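Local atomic coordinates of vibralactone Cyclase (Boreostereum vibrans, PDB entry 6KD0), a protein that catalyses the cyclization that forms the fused bicyclic beta-lactone of vibralactone, using an alpha/beta-hydrolase fold. Residues Phe313-Leu316 with Phe317-Met320. Sequence-based numbering, arbitrary orientation.
Sequences FHML and FRSM
R318 turns back on the short helix 313-316 and gives its NE hydrogen to the carbonyl O of H314, 2.8 Å away and nearly straight at 161°. That oxygen lies in the guanidinium plane, although NE stands above the carbonyl plane. CG of R318 is anti to the backbone N (chi1 -173°), and bends at chi2 and chi3 fold the chain back to H314. NH2 comes 3.6 Å from CD2 of H314, imidazole and guanidinium tilted by just 18°, and equally near SD of M315, which lies at the guanidinium edge. D117 pairs with NH2 in a salt bridge, a buried charge balance that suits arginine. A leucine here would probably leave the D117 carboxylate without its mate and the H314 carbonyl without this donor. The flat ring of F317 takes CB of L316 over one face, 4.1 Å from its centroid, while SD of M320 meets the F313 ring at its edge, a Met-aromatic contact. N of F317 donates a hydrogen bond to O of F313 (2.9 Å), closing the last helical turn. A type I beta turn, F317 to M320, then leads to helix 321-338, shortly after H311, probably the triad histidine of this alpha/beta-hydrolase fold.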
loop_
_atom_site.group_PDB
_atom_site.type_symbol
_atom_site.label_atom_id
_atom_site.label_comp_id
_atom_site.label_asym_id
_atom_site.label_seq_id
_atom_site.Cartn_x
_atom_site.Cartn_y
_atom_site.Cartn_z
ATOM N N PHE A 313 10.956 -5.380 2.458
ATOM C CA PHE A 313 11.760 -6.595 2.546
ATOM C C PHE A 313 10.919 -7.841 2.313
ATOM O O PHE A 313 11.448 -8.860 1.861
ATOM C CB PHE A 313 12.446 -6.688 3.903
ATOM C CG PHE A 313 11.577 -7.307 4.960
ATOM C CD1 PHE A 313 10.611 -6.551 5.608
ATOM C CD2 PHE A 313 11.705 -8.650 5.281
ATOM C CE1 PHE A 313 9.794 -7.129 6.576
ATOM C CE2 PHE A 313 10.889 -9.228 6.237
ATOM C CZ PHE A 313 9.935 -8.466 6.882
ATOM N N HIS A 314 9.611 -7.792 2.619
ATOM C CA HIS A 314 8.780 -8.976 2.435
ATOM C C HIS A 314 8.437 -9.240 0.977
ATOM O O HIS A 314 8.051 -10.362 0.649
ATOM C CB HIS A 314 7.508 -8.889 3.298
ATOM C CG HIS A 314 6.370 -8.135 2.682
ATOM N ND1 HIS A 314 6.387 -6.768 2.500
ATOM C CD2 HIS A 314 5.151 -8.552 2.265
ATOM C CE1 HIS A 314 5.241 -6.383 1.971
ATOM N NE2 HIS A 314 4.474 -7.446 1.817
ATOM N N MET A 315 8.578 -8.252 0.092
ATOM C CA MET A 315 8.352 -8.460 -1.335
ATOM C C MET A 315 9.587 -8.983 -2.034
ATOM O O MET A 315 9.483 -9.682 -3.049
ATOM C CB MET A 315 7.932 -7.155 -2.015
ATOM C CG MET A 315 6.631 -6.566 -1.491
ATOM S SD MET A 315 5.197 -7.621 -1.767
ATOM C CE MET A 315 5.046 -7.496 -3.551
ATOM N N LEU A 316 10.753 -8.655 -1.511
ATOM C CA LEU A 316 11.996 -9.109 -2.103
ATOM C C LEU A 316 12.545 -10.367 -1.451
ATOM O O LEU A 316 13.354 -11.061 -2.074
ATOM C CB LEU A 316 13.040 -7.995 -2.033
ATOM C CG LEU A 316 12.974 -7.036 -3.225
ATOM C CD1 LEU A 316 11.770 -6.059 -3.129
ATOM C CD2 LEU A 316 14.272 -6.295 -3.378
ATOM N N PHE A 317 12.124 -10.688 -0.227
ATOM C CA PHE A 317 12.676 -11.830 0.495
ATOM C C PHE A 317 11.560 -12.642 1.136
ATOM O O PHE A 317 11.642 -13.023 2.298
ATOM C CB PHE A 317 13.675 -11.354 1.545
ATOM C CG PHE A 317 14.773 -10.497 0.985
ATOM C CD1 PHE A 317 15.843 -11.071 0.330
ATOM C CD2 PHE A 317 14.722 -9.113 1.090
ATOM C CE1 PHE A 317 16.860 -10.291 -0.205
ATOM C CE2 PHE A 317 15.739 -8.318 0.560
ATOM C CZ PHE A 317 16.808 -8.909 -0.093
ATOM N N ARG A 318 10.494 -12.926 0.380
ATOM C CA ARG A 318 9.325 -13.575 0.969
ATOM C C ARG A 318 9.657 -14.930 1.590
ATOM O O ARG A 318 8.943 -15.379 2.492
ATOM C CB ARG A 318 8.217 -13.738 -0.080
ATOM C CG ARG A 318 6.878 -14.251 0.497
ATOM C CD ARG A 318 6.306 -13.253 1.518
ATOM N NE ARG A 318 5.856 -12.063 0.793
ATOM C CZ ARG A 318 4.645 -11.931 0.259
ATOM N NH1 ARG A 318 3.737 -12.895 0.413
ATOM N NH2 ARG A 318 4.330 -10.835 -0.432
ATOM N N SER A 319 10.742 -15.578 1.163
ATOM C CA SER A 319 11.052 -16.893 1.716
ATOM C C SER A 319 11.555 -16.803 3.153
ATOM O O SER A 319 11.577 -17.821 3.853
ATOM C CB SER A 319 12.064 -17.617 0.828
ATOM O OG SER A 319 13.302 -16.929 0.814
ATOM N N MET A 320 11.940 -15.614 3.616
ATOM C CA MET A 320 12.246 -15.427 5.028
ATOM C C MET A 320 11.020 -15.760 5.859
ATOM O O MET A 320 9.893 -15.419 5.487
ATOM C CB MET A 320 12.667 -13.983 5.317
ATOM C CG MET A 320 14.070 -13.594 4.909
ATOM S SD MET A 320 14.354 -11.848 5.263
ATOM C CE MET A 320 14.550 -11.857 7.043
#